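Local coordinates for ADP-dependent L-serine kinase SerK (Thermococcus kodakarensis KOD1, PDB 5X0B), which phosphorylates free L-serine with ADP, yielding O-phospho-L-serine and AMP in the first step of cysteine biosynthesis from serine, at residues K27-L32 with E216-K221; V99-P104 with F198-P203; K58-D63 with E207-V212. All coordinates share one frame; numbering follows the deposited sequence. Where two conformers were deposited one is given.

Contact 1: residues K27-L32 with E216-K221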
loop_
_atom_site.group_PDB
_atom_site.type_symbol
_atom_site.label_atom_id
_atom_site.label_comp_id
_atom_site.label_asym_id
_atom_site.label_seq_id
_atom_site.Cartn_x
_atom_site.Cartn_y
_atom_site.Cartn_z
ATOM N N LYS A 27 10.163 -8.779 -6.615
ATOM C CA LYS A 27 9.040 -9.448 -5.997
ATOM C C LYS A 27 8.123 -8.402 -5.359
ATOM O O LYS A 27 8.558 -7.653 -4.484
ATOM C CB LYS A 27 9.530 -10.360 -4.895
ATOM C CG LYS A 27 10.450 -11.446 -5.404
ATOM N N PRO A 28 6.843 -8.382 -5.772
ATOM C CA PRO A 28 5.901 -7.466 -5.142
ATOM C C PRO A 28 5.506 -7.952 -3.742
ATOM O O PRO A 28 5.609 -9.152 -3.427
ATOM C CB PRO A 28 4.712 -7.536 -6.101
ATOM C CG PRO A 28 4.685 -8.983 -6.477
ATOM C CD PRO A 28 6.146 -9.283 -6.713
ATOM N N HIS A 29 5.083 -7.022 -2.902
ATOM C CA HIS A 29 4.530 -7.344 -1.589
ATOM C C HIS A 29 3.085 -6.895 -1.427
ATOM O O HIS A 29 2.513 -7.094 -0.355
ATOM C CB HIS A 29 5.450 -6.794 -0.485
ATOM C CG HIS A 29 5.401 -5.306 -0.283
ATOM N ND1 HIS A 29 6.295 -4.435 -0.859
ATOM C CD2 HIS A 29 4.603 -4.547 0.499
ATOM C CE1 HIS A 29 6.030 -3.196 -0.470
ATOM N NE2 HIS A 29 5.008 -3.238 0.356
ATOM N N GLU A 30 2.499 -6.284 -2.471
ATOM C CA GLU A 30 1.078 -5.972 -2.468
ATOM C C GLU A 30 0.423 -6.372 -3.778
ATOM O O GLU A 30 1.054 -6.362 -4.834
ATOM C CB GLU A 30 0.844 -4.479 -2.249
ATOM C CG GLU A 30 1.046 -4.026 -0.811
ATOM C CD GLU A 30 0.563 -2.603 -0.563
ATOM O OE1 GLU A 30 0.674 -2.144 0.582
ATOM O OE2 GLU A 30 0.058 -1.964 -1.499
ATOM N N GLN A 31 -0.860 -6.709 -3.678
ATOM C CA GLN A 31 -1.742 -6.804 -4.835
ATOM C C GLN A 31 -1.717 -5.499 -5.628
ATOM O O GLN A 31 -1.531 -4.423 -5.065
ATOM C CB GLN A 31 -3.170 -7.090 -4.394
ATOM C CG GLN A 31 -3.352 -8.498 -3.869
ATOM C CD GLN A 31 -4.764 -8.757 -3.402
ATOM O OE1 GLN A 31 -5.355 -7.938 -2.716
ATOM N NE2 GLN A 31 -5.296 -9.924 -3.728
ATOM N N LEU A 32 -1.883 -5.611 -6.931
ATOM C CA LEU A 32 -1.889 -4.437 -7.803
ATOM C C LEU A 32 -3.273 -3.793 -7.845
ATOM O O LEU A 32 -4.291 -4.463 -7.714
ATOM C CB LEU A 32 -1.452 -4.821 -9.218
ATOM C CG LEU A 32 -0.138 -5.575 -9.385
ATOM C CD1 LEU A 32 0.049 -5.892 -10.876
ATOM C CD2 LEU A 32 1.003 -4.729 -8.840
ATOM N N GLU A 216 3.644 -14.631 -1.199
ATOM C CA GLU A 216 2.347 -14.040 -0.868
ATOM C C GLU A 216 2.439 -12.531 -0.986
ATOM O O GLU A 216 3.543 -11.967 -1.060
ATOM C CB GLU A 216 1.935 -14.461 0.544
ATOM C CG GLU A 216 1.628 -15.952 0.672
ATOM C CD GLU A 216 0.999 -16.340 1.994
ATOM O OE1 GLU A 216 -0.106 -15.843 2.292
ATOM O OE2 GLU A 216 1.553 -17.220 2.716
ATOM N N VAL A 217 1.274 -11.891 -1.036
ATOM C CA VAL A 217 1.172 -10.441 -1.066
ATOM C C VAL A 217 0.119 -9.932 -0.104
ATOM O O VAL A 217 -0.862 -10.612 0.151
ATOM C CB VAL A 217 0.880 -9.897 -2.494
ATOM C CG1 VAL A 217 2.110 -10.080 -3.387
ATOM C CG2 VAL A 217 -0.350 -10.551 -3.110
ATOM N N TYR A 218 0.331 -8.724 0.414
ATOM C CA TYR A 218 -0.682 -8.016 1.186
ATOM C C TYR A 218 -1.755 -7.420 0.275
ATOM O O TYR A 218 -1.571 -7.306 -0.932
ATOM C CB TYR A 218 -0.056 -6.863 1.991
ATOM C CG TYR A 218 0.930 -7.265 3.071
ATOM C CD1 TYR A 218 0.497 -7.867 4.279
ATOM C CD2 TYR A 218 2.290 -6.998 2.934
ATOM C CE1 TYR A 218 1.408 -8.210 5.280
ATOM C CE2 TYR A 218 3.204 -7.354 3.924
ATOM C CZ TYR A 218 2.757 -7.931 5.103
ATOM O OH TYR A 218 3.676 -8.265 6.070
ATOM N N SER A 219 -2.866 -6.983 0.865
ATOM C CA SER A 219 -3.841 -6.199 0.116
ATOM C C SER A 219 -3.221 -4.830 -0.209
ATOM O O SER A 219 -2.219 -4.443 0.411
ATOM C CB SER A 219 -5.148 -6.039 0.910
ATOM O OG SER A 219 -4.957 -5.260 2.086
ATOM N N PRO A 220 -3.812 -4.093 -1.164
ATOM C CA PRO A 220 -3.286 -2.749 -1.434
ATOM C C PRO A 220 -3.344 -1.858 -0.197
ATOM O O PRO A 220 -4.229 -2.035 0.660
ATOM C CB PRO A 220 -4.222 -2.219 -2.524
ATOM C CG PRO A 220 -4.771 -3.443 -3.170
ATOM C CD PRO A 220 -4.995 -4.361 -2.004
ATOM N N LYS A 221 -2.387 -0.940 -0.097
ATOM C CA LYS A 221 -2.333 0.057 0.990
ATOM C C LYS A 221 -2.081 -0.519 2.381
ATOM O O LYS A 221 -2.549 0.038 3.372
ATOM C CB LYS A 221 -3.611 0.932 0.992
ATOM C CG LYS A 221 -3.756 1.797 -0.241
ATOM C CD LYS A 221 -2.619 2.809 -0.283
ATOM C CE LYS A 221 -2.857 3.945 -1.254
ATOM N NZ LYS A 221 -1.566 4.235 -1.892
HETATM O O HOH W 1 5.082 -11.733 -3.358
#
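Glu30 and Tyr218 form an isolated beta bridge that ties the loop after strand 26-27, in the ParB-like N-terminal domain, to the loop that runs toward strand 224-226. Two backbone hydrogen bonds make it: Tyr218 N donates to His29 O, and Gln31 N donates to Tyr218 O at 2.9 Å. A water extends the pairing by donating to both Pro28 O and Glu216 O.

Apolar contacts come mainly from Val217, which points across and splits its branches: CG1 lies 4.2 Å from Pro28 CG, while CG2 meets Gln31 CG, whose chain passes at about a right angle. The Tyr218 CD2 atom reaches the edge of the His29 ring, which is fixed by Ile67 O at ND1 and Thr223 OG1 at NE2.

Polar side-chain bonding centres on Glu30, a residue inferred to be in the active site. Its chain is extended beyond CG (chi2 -169°), which carries the carboxylate past Ser219. OE1 accepts from the backbone N of Thr222 and of Thr223, and Lys221 N meets OE2 from above the carboxylate plane at 3.0 Å.

Contact 2: residues V99-P104 with F198-P203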
loop_
_atom_site.group_PDB
_atom_site.type_symbol
_atom_site.label_atom_id
_atom_site.label_comp_id
_atom_site.label_asym_id
_atom_site.label_seq_id
_atom_site.Cartn_x
_atom_site.Cartn_y
_atom_site.Cartn_z
ATOM N N VAL A 99 8.349 1.274 8.810
ATOM C CA VAL A 99 7.159 0.870 8.092
ATOM C C VAL A 99 5.931 1.063 8.962
ATOM O O VAL A 99 5.893 0.658 10.118
ATOM C CB VAL A 99 7.283 -0.554 7.530
ATOM C CG1 VAL A 99 7.593 -1.554 8.615
ATOM C CG2 VAL A 99 6.021 -0.964 6.795
ATOM N N TYR A 100 4.949 1.729 8.387
ATOM C CA TYR A 100 3.680 1.997 9.013
ATOM C C TYR A 100 2.649 1.402 8.084
ATOM O O TYR A 100 2.997 0.615 7.192
ATOM C CB TYR A 100 3.501 3.507 9.176
ATOM C CG TYR A 100 4.549 4.109 10.065
ATOM C CD1 TYR A 100 4.425 4.056 11.457
ATOM C CD2 TYR A 100 5.660 4.741 9.517
ATOM C CE1 TYR A 100 5.401 4.610 12.272
ATOM C CE2 TYR A 100 6.628 5.302 10.313
ATOM C CZ TYR A 100 6.504 5.228 11.681
ATOM O OH TYR A 100 7.495 5.800 12.441
ATOM N N THR A 101 1.386 1.741 8.305
ATOM C CA THR A 101 0.318 1.320 7.431
ATOM C C THR A 101 -0.523 2.507 7.078
ATOM O O THR A 101 -0.213 3.645 7.473
ATOM C CB THR A 101 -0.538 0.188 8.071
ATOM O OG1 THR A 101 -1.465 -0.327 7.109
ATOM C CG2 THR A 101 -1.311 0.664 9.320
ATOM N N TRP A 102 -1.551 2.249 6.280
ATOM C CA TRP A 102 -2.531 3.253 5.940
ATOM C C TRP A 102 -3.792 2.970 6.723
ATOM O O TRP A 102 -4.024 1.850 7.194
ATOM C CB TRP A 102 -2.835 3.226 4.444
ATOM C CG TRP A 102 -1.653 3.571 3.618
ATOM C CD1 TRP A 102 -0.669 2.734 3.178
ATOM C CD2 TRP A 102 -1.326 4.878 3.111
ATOM N NE1 TRP A 102 0.270 3.444 2.431
ATOM C CE2 TRP A 102 -0.118 4.756 2.377
ATOM C CE3 TRP A 102 -1.931 6.138 3.221
ATOM C CZ2 TRP A 102 0.481 5.845 1.745
ATOM C CZ3 TRP A 102 -1.327 7.219 2.597
ATOM C CH2 TRP A 102 -0.128 7.059 1.877
ATOM N N TYR A 103 -4.619 3.995 6.847
ATOM C CA TYR A 103 -5.885 3.871 7.537
ATOM C C TYR A 103 -6.966 4.212 6.548
ATOM O O TYR A 103 -7.206 5.398 6.285
ATOM C CB TYR A 103 -5.894 4.771 8.780
ATOM C CG TYR A 103 -4.828 4.315 9.711
ATOM C CD1 TYR A 103 -5.061 3.254 10.595
ATOM C CD2 TYR A 103 -3.558 4.857 9.652
ATOM C CE1 TYR A 103 -4.052 2.791 11.417
ATOM C CE2 TYR A 103 -2.539 4.386 10.453
ATOM C CZ TYR A 103 -2.790 3.354 11.325
ATOM O OH TYR A 103 -1.782 2.931 12.113
ATOM N N PRO A 104 -7.577 3.177 5.940
ATOM C CA PRO A 104 -8.741 3.403 5.092
ATOM C C PRO A 104 -9.886 4.002 5.880
ATOM O O PRO A 104 -10.375 3.371 6.827
ATOM C CB PRO A 104 -9.106 1.986 4.599
ATOM C CG PRO A 104 -7.866 1.185 4.781
ATOM C CD PRO A 104 -7.258 1.738 6.026
ATOM N N PHE A 198 -10.795 2.292 9.335
ATOM C CA PHE A 198 -10.390 0.899 9.447
ATOM C C PHE A 198 -8.980 0.902 9.992
ATOM O O PHE A 198 -8.113 1.594 9.455
ATOM C CB PHE A 198 -10.425 0.222 8.084
ATOM C CG PHE A 198 -11.798 -0.142 7.632
ATOM C CD1 PHE A 198 -12.370 -1.345 8.025
ATOM C CD2 PHE A 198 -12.517 0.704 6.792
ATOM C CE1 PHE A 198 -13.645 -1.693 7.607
ATOM C CE2 PHE A 198 -13.795 0.366 6.370
ATOM C CZ PHE A 198 -14.364 -0.833 6.778
ATOM N N ILE A 199 -8.771 0.155 11.075
ATOM C CA ILE A 199 -7.504 0.140 11.785
ATOM C C ILE A 199 -6.997 -1.300 11.850
ATOM O O ILE A 199 -7.664 -2.156 12.407
ATOM C CB ILE A 199 -7.647 0.718 13.206
ATOM C CG1 ILE A 199 -8.107 2.192 13.146
ATOM C CG2 ILE A 199 -6.339 0.584 13.979
ATOM C CD1 ILE A 199 -8.773 2.703 14.412
ATOM N N ARG A 200 -5.839 -1.556 11.246
ATOM C CA ARG A 200 -5.111 -2.816 11.426
ATOM C C ARG A 200 -3.735 -2.486 11.969
ATOM O O ARG A 200 -3.267 -1.339 11.829
ATOM C CB ARG A 200 -4.979 -3.593 10.107
ATOM C CG ARG A 200 -4.412 -2.822 8.920
ATOM C CD ARG A 200 -4.257 -3.745 7.712
ATOM N NE ARG A 200 -4.371 -3.033 6.438
ATOM C CZ ARG A 200 -4.438 -3.607 5.233
ATOM N NH1 ARG A 200 -4.418 -4.936 5.091
ATOM N NH2 ARG A 200 -4.528 -2.834 4.146
ATOM N N LYS A 201 -3.078 -3.480 12.564
ATOM C CA LYS A 201 -1.682 -3.331 12.963
ATOM C C LYS A 201 -0.843 -3.231 11.692
ATOM O O LYS A 201 -1.085 -3.968 10.734
ATOM C CB LYS A 201 -1.194 -4.513 13.806
ATOM C CG LYS A 201 0.245 -4.387 14.316
ATOM C CD LYS A 201 0.672 -5.617 15.127
ATOM C CE LYS A 201 2.023 -5.408 15.813
ATOM N NZ LYS A 201 3.216 -5.495 14.918
ATOM N N ALA A 202 0.159 -2.357 11.706
ATOM C CA ALA A 202 1.077 -2.255 10.586
ATOM C C ALA A 202 1.997 -3.468 10.547
ATOM O O ALA A 202 2.353 -3.988 11.588
ATOM C CB ALA A 202 1.917 -0.981 10.664
ATOM N N PRO A 203 2.381 -3.927 9.340
ATOM C CA PRO A 203 3.388 -4.969 9.218
ATOM C C PRO A 203 4.768 -4.490 9.669
ATOM O O PRO A 203 5.035 -3.281 9.638
ATOM C CB PRO A 203 3.413 -5.277 7.722
ATOM C CG PRO A 203 2.810 -4.125 7.067
ATOM C CD PRO A 203 1.922 -3.433 8.028
HETATM O O HOH W 2 -5.757 0.350 8.818
HETATM O O HOH W 3 -4.140 -0.514 5.543
HETATM O O HOH W 4 -2.188 0.745 13.204
#
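Pro104 and Phe198 meet at about a right angle, the proline ring set against the start of the phenylalanine side chain, with Pro104 CD 4.1 Å from Phe198 CB. Phe198 N donates to Pro104 O at 2.8 Å, and this oxygen lies at the phenyl edge, in plane, near CD2. The ring packs on Val161 and Leu165 of helix 155-171.

Tyr103 turns its ring edge to the partner segment: CD1 lies near Phe198 O, and CE1 is 4.1 Å from Ile199 CG2. At the far end of the ring, a water in its plane is 2.5 Å from Tyr103 OH and donates to Arg200 O.

Farther along, water joins the segments, once between backbones and once to a side chain. One molecule donates to Trp102 O and Phe198 O and accepts from Arg200 N; another donates to Trp102 O and accepts from Arg200 NE at 2.7 Å, at the edge of the guanidinium and in its plane. The arginine chain is extended from CG to NE, and NH1 goes on to Ser219 OG.

Thr101 and Ala202 point at each other, their CB atoms 3.8 Å apart. OG1 of Thr101 lies on the far side of CB from the backbone N (chi1 -172°), which turns it to Thr222 O, while CG2 lies over Arg200 O. Val99 CG1 rests 3.3 Å from Pro203 O.

Direct pairing gives way to water bridges as strand 196-199 ends beside the interrupted strand 98-107, its antiparallel neighbour in the mixed sheet of the SerK C-terminal domain, where Trp102 belongs to the O-phospho-L-serine site.

Contact 3: residues K58-D63 with E207-V212; sequences KVPGED and EVMELV
Residues 59-62 make a type II beta turn, closed by Glu62 N to Val59 O at 3.2 Å, and this hairpin loop between strands 54-58 and 65-67 abuts helix 205-213, with the CA atoms of Val59 and Met209 7.0 Å apart.

Met209 carries most of the contact. CG leaves the helix roughly opposite the backbone N (chi1 -153°), and bends at chi2 and chi3 then fold the thioether against the turn. Pro60 presents its CD to Met209 CG at 3.7 Å. Val59 crosses the sulfur obliquely, CG2 lying 4.0 Å from SD, while the methyl CE comes up to Lys58 O. One helical turn on, Val212 CG1 makes a looser approach to Val59 CG2. Leu66 of strand 65-67 also packs against both Met209 and Val212. Replacing Met209 with an alanine would probably open a gap beside Pro60 CD and Val59 CG2 and leave Val212 as the main apolar contact to the turn.

Lys58, just before the turn, curls back over it, NZ donating to Glu62 O and Val59 O, the latter also receiving Glu62 N from the opposite face of its plane. Pro60 O also accepts from NZ of Lys213, farther along the helix. Between the segments the contact is apolar, so its hold depends on the fit of a bent thioether against proline and valine rather than on directional bonds.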
loop_
_atom_site.group_PDB
_atom_site.type_symbol
_atom_site.label_atom_id
_atom_site.label_comp_id
_atom_site.label_asym_id
_atom_site.label_seq_id
_atom_site.Cartn_x
_atom_site.Cartn_y
_atom_site.Cartn_z
ATOM N N LYS A 58 17.317 -6.142 -1.092
ATOM C CA LYS A 58 17.807 -7.478 -1.402
ATOM C C LYS A 58 17.145 -8.456 -0.451
ATOM O O LYS A 58 17.163 -8.242 0.751
ATOM C CB LYS A 58 19.339 -7.531 -1.249
ATOM C CG LYS A 58 20.004 -8.896 -1.475
ATOM C CD LYS A 58 19.849 -9.479 -2.863
ATOM C CE LYS A 58 20.738 -10.745 -3.010
ATOM N NZ LYS A 58 20.756 -11.679 -1.830
ATOM N N VAL A 59 16.544 -9.510 -1.008
ATOM C CA VAL A 59 15.951 -10.591 -0.207
ATOM C C VAL A 59 17.069 -11.446 0.399
ATOM O O VAL A 59 17.876 -12.035 -0.338
ATOM C CB VAL A 59 14.996 -11.475 -1.046
ATOM C CG1 VAL A 59 14.444 -12.637 -0.222
ATOM C CG2 VAL A 59 13.845 -10.640 -1.587
ATOM N N PRO A 60 17.117 -11.545 1.731
ATOM C CA PRO A 60 18.179 -12.383 2.301
ATOM C C PRO A 60 18.094 -13.810 1.808
ATOM O O PRO A 60 17.000 -14.390 1.786
ATOM C CB PRO A 60 17.916 -12.304 3.804
ATOM C CG PRO A 60 17.260 -10.992 3.966
ATOM C CD PRO A 60 16.326 -10.915 2.793
ATOM N N GLY A 61 19.237 -14.335 1.372
ATOM C CA GLY A 61 19.371 -15.719 0.945
ATOM C C GLY A 61 18.834 -16.065 -0.434
ATOM O O GLY A 61 18.817 -17.226 -0.780
ATOM N N GLU A 62 18.442 -15.062 -1.218
ATOM C CA GLU A 62 17.806 -15.283 -2.507
ATOM C C GLU A 62 18.354 -14.298 -3.519
ATOM O O GLU A 62 18.697 -13.169 -3.166
ATOM C CB GLU A 62 16.294 -15.086 -2.376
ATOM C CG GLU A 62 15.632 -16.002 -1.358
ATOM C CD GLU A 62 15.859 -17.472 -1.660
ATOM O OE1 GLU A 62 15.907 -17.836 -2.850
ATOM O OE2 GLU A 62 15.974 -18.267 -0.708
ATOM N N ASP A 63 18.393 -14.705 -4.784
ATOM C CA ASP A 63 18.850 -13.837 -5.856
ATOM C C ASP A 63 17.613 -13.068 -6.309
ATOM O O ASP A 63 17.101 -13.276 -7.401
ATOM C CB ASP A 63 19.444 -14.658 -7.008
ATOM C CG ASP A 63 19.764 -13.810 -8.217
ATOM O OD1 ASP A 63 20.210 -12.661 -8.006
ATOM O OD2 ASP A 63 19.524 -14.252 -9.372
ATOM N N GLU A 207 8.221 -9.216 8.565
ATOM C CA GLU A 207 6.955 -9.780 8.066
ATOM C C GLU A 207 6.796 -9.565 6.563
ATOM O O GLU A 207 6.344 -10.459 5.858
ATOM C CB GLU A 207 5.757 -9.187 8.807
ATOM C CG GLU A 207 5.613 -9.751 10.216
ATOM C CD GLU A 207 4.640 -9.005 11.106
ATOM O OE1 GLU A 207 4.004 -8.013 10.680
ATOM O OE2 GLU A 207 4.515 -9.439 12.274
ATOM N N VAL A 208 7.191 -8.390 6.091
ATOM C CA VAL A 208 7.084 -8.049 4.662
ATOM C C VAL A 208 7.964 -9.037 3.886
ATOM O O VAL A 208 7.521 -9.684 2.934
ATOM C CB VAL A 208 7.503 -6.600 4.395
ATOM C CG1 VAL A 208 7.562 -6.323 2.890
ATOM C CG2 VAL A 208 6.549 -5.619 5.050
ATOM N N MET A 209 9.206 -9.179 4.353
ATOM C CA MET A 209 10.185 -10.091 3.744
ATOM C C MET A 209 9.732 -11.564 3.806
ATOM O O MET A 209 9.814 -12.303 2.811
ATOM C CB MET A 209 11.565 -9.887 4.412
ATOM C CG MET A 209 12.767 -10.207 3.572
ATOM S SD MET A 209 12.818 -9.320 2.004
ATOM C CE MET A 209 13.738 -7.808 2.300
ATOM N N GLU A 210 9.234 -11.984 4.969
ATOM C CA GLU A 210 8.627 -13.313 5.154
ATOM C C GLU A 210 7.491 -13.588 4.158
ATOM O O GLU A 210 7.429 -14.666 3.564
ATOM C CB GLU A 210 8.093 -13.448 6.604
ATOM C CG GLU A 210 7.433 -14.774 6.972
ATOM C CD GLU A 210 6.932 -14.795 8.406
ATOM O OE1 GLU A 210 6.305 -13.811 8.876
ATOM O OE2 GLU A 210 7.171 -15.805 9.076
ATOM N N LEU A 211 6.588 -12.620 4.009
ATOM C CA LEU A 211 5.433 -12.780 3.138
ATOM C C LEU A 211 5.890 -12.990 1.696
ATOM O O LEU A 211 5.416 -13.887 1.019
ATOM C CB LEU A 211 4.486 -11.565 3.243
ATOM C CG LEU A 211 3.044 -11.867 2.809
ATOM C CD1 LEU A 211 2.376 -12.944 3.671
ATOM C CD2 LEU A 211 2.213 -10.604 2.828
ATOM N N VAL A 212 6.843 -12.166 1.265
ATOM C CA VAL A 212 7.444 -12.244 -0.068
ATOM C C VAL A 212 8.133 -13.592 -0.303
ATOM O O VAL A 212 8.019 -14.172 -1.392
ATOM C CB VAL A 212 8.395 -11.010 -0.297
ATOM C CG1 VAL A 212 9.416 -11.231 -1.396
ATOM C CG2 VAL A 212 7.566 -9.766 -0.553
#

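In the fold
Contact 1 is the meeting point of the three: both other contacts are nested inside the loop it closes. Its centre lies about 14 Å from that of contact 2 and 13 Å from that of contact 3, and Tyr218 touches both, its OH packing on Pro203 and on the start of helix 205-213. Ser219 and Arg200 join contacts 1 and 2, and Glu216 N probably bonds to Leu211 O of contact 3. The Glu30 side chain is about 8 Å from the bound AMP, while Lys221, salt-bridged to Glu4, makes a cation-pi pair with Trp102 at the O-phospho-L-serine site. Contact 3 lies farther out, its centre about 17 Å from that of the chain.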